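Local coordinates for 2-pyrone-4,6-dicarboxylic acid hydrolase, putative (Pseudomonas putida, PDB 2FFI), which is a putative TIM-barrel hydrolase of the amidohydrolase family that probably opens the lactone ring of 2-pyrone-4,6-dicarboxylate, at residues W138-H143 against Y159-V164; V58-S63 against G108-L113; P119-A124 against R154-Y159; V164-G169 against W195-G200. All coordinates share one frame; numbering follows the deposited sequence.

Contact 1: W138-H143 against Y159-V164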
loop_
_atom_site.group_PDB
_atom_site.type_symbol
_atom_site.label_atom_id
_atom_site.label_comp_id
_atom_site.label_asym_id
_atom_site.label_seq_id
_atom_site.Cartn_x
_atom_site.Cartn_y
_atom_site.Cartn_z
ATOM N N TRP A 138 8.982 7.432 -9.150
ATOM C CA TRP A 138 7.846 6.775 -8.500
ATOM C C TRP A 138 8.090 5.298 -8.242
ATOM O O TRP A 138 8.762 4.627 -9.014
ATOM C CB TRP A 138 6.583 6.915 -9.365
ATOM C CG TRP A 138 5.956 8.256 -9.312
ATOM C CD1 TRP A 138 6.383 9.329 -8.593
ATOM C CD2 TRP A 138 4.747 8.667 -9.969
ATOM N NE1 TRP A 138 5.508 10.395 -8.752
ATOM C CE2 TRP A 138 4.499 10.012 -9.590
ATOM C CE3 TRP A 138 3.855 8.034 -10.841
ATOM C CZ2 TRP A 138 3.398 10.728 -10.047
ATOM C CZ3 TRP A 138 2.754 8.753 -11.301
ATOM C CH2 TRP A 138 2.536 10.088 -10.901
ATOM N N HIS A 139 7.539 4.781 -7.154
ATOM C CA HIS A 139 7.717 3.368 -6.869
ATOM C C HIS A 139 6.535 2.599 -7.434
ATOM O O HIS A 139 5.534 3.201 -7.834
ATOM C CB HIS A 139 7.835 3.118 -5.364
ATOM C CG HIS A 139 6.650 3.576 -4.571
ATOM N ND1 HIS A 139 6.422 4.898 -4.262
ATOM C CD2 HIS A 139 5.634 2.880 -4.010
ATOM C CE1 HIS A 139 5.317 4.996 -3.541
ATOM N NE2 HIS A 139 4.821 3.785 -3.374
ATOM N N VAL A 140 6.664 1.277 -7.481
ATOM C CA VAL A 140 5.606 0.412 -7.998
ATOM C C VAL A 140 5.069 -0.487 -6.891
ATOM O O VAL A 140 5.812 -1.272 -6.291
ATOM C CB VAL A 140 6.109 -0.468 -9.174
ATOM C CG1 VAL A 140 7.476 -1.031 -8.860
ATOM C CG2 VAL A 140 5.123 -1.612 -9.437
ATOM N N GLU A 141 3.768 -0.358 -6.628
ATOM C CA GLU A 141 3.104 -1.142 -5.586
ATOM C C GLU A 141 2.538 -2.446 -6.114
ATOM O O GLU A 141 1.847 -2.466 -7.129
ATOM C CB GLU A 141 1.973 -0.335 -4.955
ATOM C CG GLU A 141 1.877 -0.499 -3.458
ATOM C CD GLU A 141 0.592 0.072 -2.910
ATOM O OE1 GLU A 141 0.123 1.095 -3.452
ATOM O OE2 GLU A 141 0.051 -0.485 -1.932
ATOM N N LEU A 142 2.827 -3.528 -5.407
ATOM C CA LEU A 142 2.342 -4.841 -5.796
ATOM C C LEU A 142 1.297 -5.363 -4.815
ATOM O O LEU A 142 1.325 -5.048 -3.627
ATOM C CB LEU A 142 3.504 -5.832 -5.883
ATOM C CG LEU A 142 4.150 -6.085 -7.248
ATOM C CD1 LEU A 142 3.797 -4.996 -8.230
ATOM C CD2 LEU A 142 5.649 -6.206 -7.063
ATOM N N HIS A 143 0.367 -6.151 -5.333
ATOM C CA HIS A 143 -0.679 -6.732 -4.525
ATOM C C HIS A 143 -1.117 -8.048 -5.165
ATOM O O HIS A 143 -1.898 -8.047 -6.111
ATOM C CB HIS A 143 -1.846 -5.762 -4.442
ATOM C CG HIS A 143 -2.979 -6.263 -3.606
ATOM N ND1 HIS A 143 -2.806 -7.169 -2.582
ATOM C CD2 HIS A 143 -4.303 -5.977 -3.634
ATOM C CE1 HIS A 143 -3.975 -7.422 -2.013
ATOM N NE2 HIS A 143 -4.897 -6.709 -2.636
ATOM N N TYR A 159 14.509 -2.688 -13.940
ATOM C CA TYR A 159 14.125 -1.289 -14.133
ATOM C C TYR A 159 14.688 -0.355 -13.075
ATOM O O TYR A 159 14.543 0.868 -13.178
ATOM C CB TYR A 159 12.605 -1.175 -14.170
ATOM C CG TYR A 159 11.980 -1.909 -15.336
ATOM C CD1 TYR A 159 11.849 -1.299 -16.584
ATOM C CD2 TYR A 159 11.538 -3.224 -15.196
ATOM C CE1 TYR A 159 11.289 -1.980 -17.662
ATOM C CE2 TYR A 159 10.979 -3.917 -16.270
ATOM C CZ TYR A 159 10.858 -3.290 -17.490
ATOM O OH TYR A 159 10.295 -3.977 -18.529
ATOM N N GLY A 160 15.318 -0.944 -12.058
ATOM C CA GLY A 160 15.940 -0.178 -10.984
ATOM C C GLY A 160 15.041 0.801 -10.256
ATOM O O GLY A 160 15.362 1.987 -10.118
ATOM N N LEU A 161 13.910 0.312 -9.777
ATOM C CA LEU A 161 13.005 1.182 -9.073
ATOM C C LEU A 161 12.518 0.547 -7.780
ATOM O O LEU A 161 12.675 -0.660 -7.559
ATOM C CB LEU A 161 11.834 1.580 -9.986
ATOM C CG LEU A 161 11.274 0.580 -10.995
ATOM C CD1 LEU A 161 10.883 -0.696 -10.278
ATOM C CD2 LEU A 161 10.094 1.183 -11.723
ATOM N N ASP A 162 11.953 1.380 -6.915
ATOM C CA ASP A 162 11.437 0.930 -5.640
ATOM C C ASP A 162 10.223 0.039 -5.850
ATOM O O ASP A 162 9.349 0.324 -6.675
ATOM C CB ASP A 162 11.060 2.133 -4.774
ATOM C CG ASP A 162 12.268 2.969 -4.369
ATOM O OD1 ASP A 162 12.095 4.200 -4.178
ATOM O OD2 ASP A 162 13.374 2.400 -4.231
ATOM N N ILE A 163 10.185 -1.054 -5.099
ATOM C CA ILE A 163 9.088 -1.993 -5.186
ATOM C C ILE A 163 8.464 -2.150 -3.797
ATOM O O ILE A 163 9.134 -2.590 -2.845
ATOM C CB ILE A 163 9.578 -3.367 -5.672
ATOM C CG1 ILE A 163 10.304 -3.213 -7.011
ATOM C CG2 ILE A 163 8.395 -4.322 -5.766
ATOM C CD1 ILE A 163 11.117 -4.437 -7.428
ATOM N N VAL A 164 7.184 -1.786 -3.703
ATOM C CA VAL A 164 6.407 -1.883 -2.476
ATOM C C VAL A 164 5.431 -3.057 -2.532
ATOM O O VAL A 164 4.547 -3.076 -3.390
ATOM C CB VAL A 164 5.583 -0.606 -2.238
ATOM C CG1 VAL A 164 4.767 -0.756 -0.963
ATOM C CG2 VAL A 164 6.494 0.602 -2.141
#
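His139 meets Asp162 through their CB atoms, 3.4 Å apart, where the two parallel strands begin to run together. At Val140 the backbone becomes a regular ladder: its N donates to Asp162 O at 3.0 Å, nearly straight at 169°, and its O accepts from Val164 N at 3.0 Å. Val140 CG1 sits between the backbone N and the carbonyl carbon (chi1 43°), from there touching Leu161 CD1 at 3.7 Å, the two side chains crossing at about a right angle. Glu141 turns to the other face, that of Val164. Its CG lies 3.8 Å from Val164 CG1, while its OE2 forms a salt bridge outside the segments, with Lys197 NZ. Leu142 N closes the ladder on Val164 O at 2.7 Å, and Leu142 CD2 rests 3.6 Å from Ile163 CG2. Leu152, Val153 and Leu156 of helix 149-156, the crossover between the two strands, cover the Val140, Leu142 and Ile163 side. Three backbone bonds fix the register, and the chemistry divides by face: that side meets the helix through aliphatic side chains, whereas the Glu141 and Val164 side combines a methyl contact with a buried carboxylate whose charge is probably offset, in part, by Lys197 of the next strand.

Contact 2: V58-S63 against G108-L113. With PO4 (phosphate ion), chain C.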
loop_
_atom_site.group_PDB
_atom_site.type_symbol
_atom_site.label_atom_id
_atom_site.label_comp_id
_atom_site.label_asym_id
_atom_site.label_seq_id
_atom_site.Cartn_x
_atom_site.Cartn_y
_atom_site.Cartn_z
ATOM N N VAL A 58 -1.466 8.114 3.157
ATOM C CA VAL A 58 -1.271 7.848 1.743
ATOM C C VAL A 58 -2.555 7.302 1.121
ATOM O O VAL A 58 -3.023 6.216 1.479
ATOM C CB VAL A 58 -0.172 6.814 1.545
ATOM C CG1 VAL A 58 0.041 6.567 0.066
ATOM C CG2 VAL A 58 1.097 7.295 2.214
ATOM N N LEU A 59 -3.133 8.050 0.190
ATOM C CA LEU A 59 -4.354 7.603 -0.479
ATOM C C LEU A 59 -3.978 6.689 -1.631
ATOM O O LEU A 59 -3.290 7.088 -2.547
ATOM C CB LEU A 59 -5.139 8.800 -1.031
ATOM C CG LEU A 59 -5.638 9.864 -0.043
ATOM C CD1 LEU A 59 -6.384 10.962 -0.773
ATOM C CD2 LEU A 59 -6.539 9.193 1.001
ATOM N N VAL A 60 -4.406 5.446 -1.588
ATOM C CA VAL A 60 -4.094 4.576 -2.694
ATOM C C VAL A 60 -5.346 4.495 -3.544
ATOM O O VAL A 60 -6.469 4.559 -3.034
ATOM C CB VAL A 60 -3.670 3.178 -2.215
ATOM C CG1 VAL A 60 -3.577 2.236 -3.384
ATOM C CG2 VAL A 60 -2.317 3.265 -1.508
ATOM N N GLN A 61 -5.153 4.404 -4.848
ATOM C CA GLN A 61 -6.281 4.308 -5.761
ATOM C C GLN A 61 -7.051 3.011 -5.484
ATOM O O GLN A 61 -6.460 1.928 -5.415
ATOM C CB GLN A 61 -5.783 4.330 -7.216
ATOM C CG GLN A 61 -6.854 4.031 -8.249
ATOM C CD GLN A 61 -7.902 5.115 -8.336
ATOM O OE1 GLN A 61 -8.141 5.855 -7.374
ATOM N NE2 GLN A 61 -8.552 5.208 -9.494
ATOM N N PRO A 62 -8.376 3.109 -5.289
ATOM C CA PRO A 62 -9.176 1.910 -5.025
ATOM C C PRO A 62 -9.413 1.157 -6.348
ATOM O O PRO A 62 -9.767 1.769 -7.354
ATOM C CB PRO A 62 -10.456 2.483 -4.410
ATOM C CG PRO A 62 -10.579 3.820 -5.054
ATOM C CD PRO A 62 -9.174 4.342 -5.136
ATOM N N SER A 63 -9.219 -0.160 -6.352
ATOM C CA SER A 63 -9.396 -0.958 -7.571
ATOM C C SER A 63 -10.641 -0.679 -8.401
ATOM O O SER A 63 -10.545 -0.494 -9.616
ATOM C CB SER A 63 -9.385 -2.449 -7.252
ATOM O OG SER A 63 -8.139 -2.843 -6.719
ATOM N N GLY A 108 3.721 7.138 -6.376
ATOM C CA GLY A 108 3.869 5.763 -6.812
ATOM C C GLY A 108 2.725 5.325 -7.686
ATOM O O GLY A 108 1.764 6.076 -7.862
ATOM N N VAL A 109 2.848 4.132 -8.264
ATOM C CA VAL A 109 1.796 3.568 -9.107
ATOM C C VAL A 109 1.550 2.165 -8.605
ATOM O O VAL A 109 2.492 1.463 -8.224
ATOM C CB VAL A 109 2.182 3.468 -10.619
ATOM C CG1 VAL A 109 2.388 4.857 -11.221
ATOM C CG2 VAL A 109 3.437 2.645 -10.784
ATOM N N ARG A 110 0.282 1.765 -8.596
ATOM C CA ARG A 110 -0.112 0.439 -8.142
ATOM C C ARG A 110 -0.696 -0.311 -9.324
ATOM O O ARG A 110 -1.639 0.147 -9.961
ATOM C CB ARG A 110 -1.172 0.530 -7.041
ATOM C CG ARG A 110 -1.357 -0.755 -6.213
ATOM C CD ARG A 110 -2.768 -0.821 -5.618
ATOM N NE ARG A 110 -2.875 -1.678 -4.432
ATOM C CZ ARG A 110 -4.001 -1.837 -3.732
ATOM N NH1 ARG A 110 -4.017 -2.623 -2.667
ATOM N NH2 ARG A 110 -5.122 -1.218 -4.103
ATOM N N LEU A 111 -0.125 -1.463 -9.627
ATOM C CA LEU A 111 -0.613 -2.280 -10.727
ATOM C C LEU A 111 -1.901 -2.948 -10.241
ATOM O O LEU A 111 -2.915 -2.983 -10.965
ATOM C CB LEU A 111 0.431 -3.340 -11.081
ATOM C CG LEU A 111 1.815 -2.796 -11.443
ATOM C CD1 LEU A 111 2.730 -3.937 -11.741
ATOM C CD2 LEU A 111 1.714 -1.865 -12.638
ATOM N N ASN A 112 -1.834 -3.469 -9.008
ATOM C CA ASN A 112 -2.941 -4.154 -8.324
ATOM C C ASN A 112 -3.586 -5.280 -9.133
ATOM O O ASN A 112 -4.598 -5.070 -9.800
ATOM C CB ASN A 112 -4.017 -3.147 -7.909
ATOM C CG ASN A 112 -5.211 -3.807 -7.225
ATOM O OD1 ASN A 112 -5.127 -4.277 -6.085
ATOM N ND2 ASN A 112 -6.336 -3.842 -7.928
ATOM N N LEU A 113 -3.007 -6.477 -9.063
ATOM C CA LEU A 113 -3.532 -7.622 -9.807
ATOM C C LEU A 113 -4.608 -8.364 -9.002
ATOM O O LEU A 113 -5.790 -8.322 -9.352
ATOM C CB LEU A 113 -2.389 -8.567 -10.173
ATOM C CG LEU A 113 -1.146 -7.934 -10.804
ATOM C CD1 LEU A 113 -1.548 -6.878 -11.837
ATOM C CD2 LEU A 113 -0.292 -7.315 -9.726
HETATM P P PO4 C . -6.773 -3.075 -0.886
HETATM O O1 PO4 C . -6.315 -2.073 -1.881
HETATM O O2 PO4 C . -7.209 -4.312 -1.582
HETATM O O3 PO4 C . -5.658 -3.403 0.033
HETATM O O4 PO4 C . -7.912 -2.514 -0.119
#
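Arg110 has the largest buried area of the contact, and Val60 lies against it: CG1 of Val60 is 3.9 Å from Arg110 NH2 and comes over one face of the guanidinium. The opposite face is covered by Asn112, whose OD1 stands 3.5 Å above the plane of the Arg110 guanidinium, over its centre. The arginine chain is extended from CG to NE, with CG anti to the backbone N (chi1 -163°), and crosses the valine at about a right angle. At the guanidinium edge, NH1 and NH2 of Arg110 both donate to O1 of a phosphate ion, NH2 at 2.7 Å, and NH1 is also salt-bridged to Asp166. Replacing Arg110 by a leucine would probably leave the phosphate oxygen without these two donors and Asp166 OD1 without this salt bridge. Ser63 adds the second large area, its CB lying 3.4 Å from Asn112 ND2; the modelled place of its hydroxyl is too doubtful to interpret. The phosphate probably came from the crystallisation liquor, but its binding marks an anion site. Both segments come from loops and strand ends at the C-terminal mouth of the barrel, where TIM-barrel enzymes, amidohydrolases among them, place their active sites.

Contact 3: P119-A124 against R154-Y159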
loop_
_atom_site.group_PDB
_atom_site.type_symbol
_atom_site.label_atom_id
_atom_site.label_comp_id
_atom_site.label_asym_id
_atom_site.label_seq_id
_atom_site.Cartn_x
_atom_site.Cartn_y
_atom_site.Cartn_z
ATOM N N PRO A 119 0.275 -10.462 -15.284
ATOM C CA PRO A 119 0.904 -9.634 -16.313
ATOM C C PRO A 119 2.387 -9.978 -16.460
ATOM O O PRO A 119 3.032 -10.422 -15.511
ATOM C CB PRO A 119 0.686 -8.226 -15.782
ATOM C CG PRO A 119 0.846 -8.420 -14.302
ATOM C CD PRO A 119 0.065 -9.695 -14.041
ATOM N N ASP A 120 2.929 -9.781 -17.654
ATOM C CA ASP A 120 4.342 -10.058 -17.874
ATOM C C ASP A 120 5.107 -8.742 -17.840
ATOM O O ASP A 120 5.344 -8.139 -18.876
ATOM C CB ASP A 120 4.549 -10.741 -19.225
ATOM C CG ASP A 120 5.989 -11.168 -19.449
ATOM O OD1 ASP A 120 6.252 -11.885 -20.440
ATOM O OD2 ASP A 120 6.862 -10.784 -18.636
ATOM N N LEU A 121 5.494 -8.303 -16.646
ATOM C CA LEU A 121 6.212 -7.042 -16.495
ATOM C C LEU A 121 7.512 -6.961 -17.298
ATOM O O LEU A 121 7.883 -5.897 -17.783
ATOM C CB LEU A 121 6.506 -6.766 -15.016
ATOM C CG LEU A 121 5.337 -6.356 -14.123
ATOM C CD1 LEU A 121 4.639 -5.153 -14.717
ATOM C CD2 LEU A 121 4.369 -7.500 -13.981
ATOM N N THR A 122 8.201 -8.084 -17.449
ATOM C CA THR A 122 9.449 -8.089 -18.188
ATOM C C THR A 122 9.134 -7.975 -19.682
ATOM O O THR A 122 10.026 -7.786 -20.507
ATOM C CB THR A 122 10.255 -9.384 -17.876
ATOM O OG1 THR A 122 11.654 -9.140 -18.078
ATOM C CG2 THR A 122 9.800 -10.524 -18.770
ATOM N N GLY A 123 7.850 -8.076 -20.009
ATOM C CA GLY A 123 7.415 -7.987 -21.394
ATOM C C GLY A 123 7.631 -6.615 -22.003
ATOM O O GLY A 123 8.240 -5.754 -21.370
ATOM N N ALA A 124 7.133 -6.401 -23.219
ATOM C CA ALA A 124 7.309 -5.120 -23.889
ATOM C C ALA A 124 6.037 -4.300 -23.886
ATOM O O ALA A 124 6.037 -3.135 -24.290
ATOM C CB ALA A 124 7.781 -5.333 -25.314
ATOM N N ARG A 154 11.174 -9.681 -9.351
ATOM C CA ARG A 154 12.349 -9.949 -10.175
ATOM C C ARG A 154 12.188 -9.437 -11.599
ATOM O O ARG A 154 13.168 -9.269 -12.330
ATOM C CB ARG A 154 12.680 -11.453 -10.191
ATOM C CG ARG A 154 13.723 -11.866 -9.144
ATOM C CD ARG A 154 14.254 -13.271 -9.390
ATOM N NE ARG A 154 13.372 -14.319 -8.867
ATOM C CZ ARG A 154 13.462 -14.846 -7.645
ATOM N NH1 ARG A 154 12.609 -15.791 -7.275
ATOM N NH2 ARG A 154 14.407 -14.442 -6.794
ATOM N N ALA A 155 10.945 -9.183 -11.986
ATOM C CA ALA A 155 10.654 -8.672 -13.317
ATOM C C ALA A 155 10.855 -7.155 -13.316
ATOM O O ALA A 155 11.349 -6.590 -14.287
ATOM C CB ALA A 155 9.224 -9.014 -13.702
ATOM N N LEU A 156 10.476 -6.504 -12.221
ATOM C CA LEU A 156 10.624 -5.055 -12.097
ATOM C C LEU A 156 12.008 -4.710 -11.561
ATOM O O LEU A 156 12.400 -3.543 -11.513
ATOM C CB LEU A 156 9.579 -4.493 -11.138
ATOM C CG LEU A 156 8.115 -4.683 -11.504
ATOM C CD1 LEU A 156 7.257 -4.270 -10.338
ATOM C CD2 LEU A 156 7.788 -3.879 -12.736
ATOM N N GLN A 157 12.731 -5.744 -11.149
ATOM C CA GLN A 157 14.066 -5.620 -10.592
ATOM C C GLN A 157 15.027 -4.847 -11.516
ATOM O O GLN A 157 15.666 -3.887 -11.090
ATOM C CB GLN A 157 14.612 -7.034 -10.320
ATOM C CG GLN A 157 15.605 -7.170 -9.183
ATOM C CD GLN A 157 14.944 -7.190 -7.818
ATOM O OE1 GLN A 157 14.283 -6.228 -7.417
ATOM N NE2 GLN A 157 15.121 -8.293 -7.095
ATOM N N PRO A 158 15.122 -5.239 -12.799
ATOM C CA PRO A 158 16.015 -4.574 -13.754
ATOM C C PRO A 158 15.778 -3.088 -13.945
ATOM O O PRO A 158 16.730 -2.318 -14.095
ATOM C CB PRO A 158 15.783 -5.355 -15.040
ATOM C CG PRO A 158 14.345 -5.739 -14.919
ATOM C CD PRO A 158 14.267 -6.217 -13.493
ATOM N N TYR A 159 14.509 -2.688 -13.940
ATOM C CA TYR A 159 14.125 -1.289 -14.133
ATOM C C TYR A 159 14.688 -0.355 -13.075
ATOM O O TYR A 159 14.543 0.868 -13.178
ATOM C CB TYR A 159 12.605 -1.175 -14.170
ATOM C CG TYR A 159 11.980 -1.909 -15.336
ATOM C CD1 TYR A 159 11.849 -1.299 -16.584
ATOM C CD2 TYR A 159 11.538 -3.224 -15.196
ATOM C CE1 TYR A 159 11.289 -1.980 -17.662
ATOM C CE2 TYR A 159 10.979 -3.917 -16.270
ATOM C CZ TYR A 159 10.858 -3.290 -17.490
ATOM O OH TYR A 159 10.295 -3.977 -18.529
#
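Gly123 N donates to Asp120 O at 2.8 Å, closing a type I turn whose two middle residues, Leu121 and Thr122, are pressed on Ala155. The methyl of Ala155 is the bump that the turn receives: its CB is 3.8 Å from Leu121 CB, and Thr122 CB flanks it more loosely, with Ala155 CB 4.3 Å away. Beside it, Leu156 CD2 reaches 3.8 Å from Leu121 CG, the two leucines crossing obliquely, so that Leu121 packs on both residues at the end of helix 149-156. Leu121 CG lies anti to the carbonyl carbon (chi1 -73°), and this swing brings it to Leu156. Farther along, the Tyr159 side chain brings its OH up to the turn, 3.2 Å from Leu121 O, with Gly123 O next at 3.9 Å from the same OH. An alanine in place of Tyr159 would probably leave Leu121 O without this neighbour and open a gap where the ring lies against Arg127 and Leu130. The contact is plain packing, its centre about 20 Å from the centre of the chain. It sets the loop that leads into helix 127-136 against the end of helix 149-156, with Leu156 also resting on Leu130 of helix 127-136 and on Val140, Leu142 and Ile163 of strands 139-142 and 163-165.

Contact 4: V164-G169 against W195-G200. With PO4 (phosphate ion), chain C.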
loop_
_atom_site.group_PDB
_atom_site.type_symbol
_atom_site.label_atom_id
_atom_site.label_comp_id
_atom_site.label_asym_id
_atom_site.label_seq_id
_atom_site.Cartn_x
_atom_site.Cartn_y
_atom_site.Cartn_z
ATOM N N VAL A 164 7.184 -1.786 -3.703
ATOM C CA VAL A 164 6.407 -1.883 -2.476
ATOM C C VAL A 164 5.431 -3.057 -2.532
ATOM O O VAL A 164 4.547 -3.076 -3.390
ATOM C CB VAL A 164 5.583 -0.606 -2.238
ATOM C CG1 VAL A 164 4.767 -0.756 -0.963
ATOM C CG2 VAL A 164 6.494 0.602 -2.141
ATOM N N ILE A 165 5.582 -4.005 -1.602
ATOM C CA ILE A 165 4.731 -5.193 -1.522
ATOM C C ILE A 165 3.610 -5.010 -0.498
ATOM O O ILE A 165 3.874 -4.682 0.655
ATOM C CB ILE A 165 5.577 -6.434 -1.150
ATOM C CG1 ILE A 165 6.630 -6.668 -2.219
ATOM C CG2 ILE A 165 4.722 -7.686 -1.102
ATOM C CD1 ILE A 165 7.589 -7.744 -1.862
ATOM N N ASP A 166 2.364 -5.234 -0.925
ATOM C CA ASP A 166 1.188 -5.063 -0.064
ATOM C C ASP A 166 0.845 -6.217 0.867
ATOM O O ASP A 166 0.967 -7.384 0.503
ATOM C CB ASP A 166 -0.055 -4.779 -0.906
ATOM C CG ASP A 166 -0.008 -3.431 -1.597
ATOM O OD1 ASP A 166 -0.984 -3.123 -2.318
ATOM O OD2 ASP A 166 0.985 -2.681 -1.429
ATOM N N HIS A 167 0.393 -5.864 2.067
ATOM C CA HIS A 167 -0.024 -6.813 3.088
ATOM C C HIS A 167 0.865 -8.022 3.275
ATOM O O HIS A 167 0.473 -9.132 2.947
ATOM C CB HIS A 167 -1.436 -7.309 2.798
ATOM C CG HIS A 167 -2.383 -6.230 2.386
ATOM N ND1 HIS A 167 -2.378 -4.982 2.961
ATOM C CD2 HIS A 167 -3.376 -6.218 1.466
ATOM C CE1 HIS A 167 -3.326 -4.242 2.412
ATOM N NE2 HIS A 167 -3.945 -4.970 1.502
ATOM N N PHE A 168 2.059 -7.817 3.804
ATOM C CA PHE A 168 2.962 -8.937 4.064
ATOM C C PHE A 168 3.234 -9.778 2.825
ATOM O O PHE A 168 3.898 -10.818 2.893
ATOM C CB PHE A 168 2.355 -9.836 5.135
ATOM C CG PHE A 168 2.207 -9.177 6.475
ATOM C CD1 PHE A 168 3.244 -9.219 7.399
ATOM C CD2 PHE A 168 1.009 -8.565 6.840
ATOM C CE1 PHE A 168 3.089 -8.674 8.659
ATOM C CE2 PHE A 168 0.849 -8.014 8.106
ATOM C CZ PHE A 168 1.890 -8.074 9.020
ATOM N N GLY A 169 2.739 -9.330 1.685
ATOM C CA GLY A 169 2.947 -10.103 0.485
ATOM C C GLY A 169 1.741 -10.989 0.260
ATOM O O GLY A 169 1.747 -11.849 -0.621
ATOM N N TRP A 195 10.390 -2.681 -0.647
ATOM C CA TRP A 195 9.629 -2.329 0.541
ATOM C C TRP A 195 8.487 -3.301 0.699
ATOM O O TRP A 195 7.933 -3.816 -0.275
ATOM C CB TRP A 195 9.044 -0.925 0.413
ATOM C CG TRP A 195 9.987 0.152 0.768
ATOM C CD1 TRP A 195 10.092 0.791 1.968
ATOM C CD2 TRP A 195 11.001 0.699 -0.068
ATOM N NE1 TRP A 195 11.119 1.706 1.936
ATOM C CE2 TRP A 195 11.695 1.666 0.698
ATOM C CE3 TRP A 195 11.400 0.458 -1.385
ATOM C CZ2 TRP A 195 12.757 2.397 0.183
ATOM C CZ3 TRP A 195 12.460 1.183 -1.898
ATOM C CH2 TRP A 195 13.130 2.141 -1.114
ATOM N N VAL A 196 8.128 -3.540 1.947
ATOM C CA VAL A 196 7.040 -4.431 2.241
ATOM C C VAL A 196 6.134 -3.770 3.270
ATOM O O VAL A 196 6.593 -3.273 4.303
ATOM C CB VAL A 196 7.568 -5.765 2.775
ATOM C CG1 VAL A 196 8.556 -5.503 3.885
ATOM C CG2 VAL A 196 6.407 -6.622 3.262
ATOM N N LYS A 197 4.841 -3.751 2.965
ATOM C CA LYS A 197 3.852 -3.154 3.848
ATOM C C LYS A 197 3.229 -4.171 4.790
ATOM O O LYS A 197 2.784 -5.243 4.374
ATOM C CB LYS A 197 2.738 -2.469 3.045
ATOM C CG LYS A 197 3.008 -1.016 2.742
ATOM C CD LYS A 197 1.752 -0.244 2.344
ATOM C CE LYS A 197 1.592 -0.149 0.834
ATOM N NZ LYS A 197 0.815 1.052 0.405
ATOM N N VAL A 198 3.227 -3.825 6.072
ATOM C CA VAL A 198 2.633 -4.663 7.100
ATOM C C VAL A 198 1.263 -4.031 7.390
ATOM O O VAL A 198 1.135 -3.072 8.146
ATOM C CB VAL A 198 3.541 -4.712 8.362
ATOM C CG1 VAL A 198 4.356 -3.444 8.481
ATOM C CG2 VAL A 198 2.693 -4.923 9.613
ATOM N N SER A 199 0.243 -4.569 6.738
ATOM C CA SER A 199 -1.114 -4.062 6.857
ATOM C C SER A 199 -2.175 -5.099 6.503
ATOM O O SER A 199 -1.904 -6.100 5.835
ATOM C CB SER A 199 -1.298 -2.827 5.953
ATOM O OG SER A 199 -1.037 -3.114 4.582
ATOM N N GLY A 200 -3.393 -4.830 6.949
ATOM C CA GLY A 200 -4.499 -5.726 6.676
ATOM C C GLY A 200 -4.196 -7.162 7.001
ATOM O O GLY A 200 -4.273 -8.019 6.127
HETATM P P PO4 C . -6.773 -3.075 -0.886
HETATM O O1 PO4 C . -6.315 -2.073 -1.881
HETATM O O2 PO4 C . -7.209 -4.312 -1.582
HETATM O O3 PO4 C . -5.658 -3.403 0.033
HETATM O O4 PO4 C . -7.912 -2.514 -0.119
#
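Ile165 and Val196 pair as parallel neighbours in the sheet of the TIM barrel, joined as a beta-alpha-beta unit through helix 182-185. Ile165 N donates to Trp195 O and Lys197 N to Ile165 O, each at 2.7 Å, and the two CB atoms of Ile165 and Val196 lie on the same face, where Leu222 of helix 208-225 meets Val196. On the other face the Val164 CG1 methyl fits against the bend of the lysine chain: the turn at chi3 (-96°) puts Lys197 CE 3.7 Å from Val164 CG1, and Asp166 lies alongside, pointing the same way. The lysine's NZ is salt-bridged to Glu141, while Asp166 OD1 pairs with Arg110. Beyond the regular strand the first segment curls; Phe168 N donates to Lys197 O at 177°, and the Phe168 ring lies against Val198 of the second strand. Val198 fills the hollow over that ring: its CA sits 4.0 Å from the Phe168 ring centroid, 16° off the normal, a CH-pi contact, with Val198 CB over the same face. Ala215, Ala218 and Leu222 also pack on the phenylalanine. His167 faces the mouth of the barrel. Its ring is covered on one face by Asp166 CB and held at two points of its edge: ND1 shares a hydrogen bond with Ser199 OG at 2.8 Å, while NE2 of His167 donates to phosphate O3 at 2.7 Å.

Contacts 1, 2 and 4 all reach one parallel sheet, in which strands 108-110, 139-142, 163-165 and 194-199 lie side by side; strand 163-165 serves contacts 1 and 4, which share Val164 and have centres about 12 Å apart. Along the chain contact 2 closes first, contacts 3 and 1 then interleave and share Tyr159, and contact 4 comes last. Contacts 2 and 4, with centres about 13 Å apart, meet at the phosphate, and Arg110 and Asp166 bridge them by a salt bridge. Contact 3 lies farther out, its centre about 18 to 19 Å from those two. The barrel wall thus brings residues distant in sequence together at one anion-binding mouth, consistent with an active site.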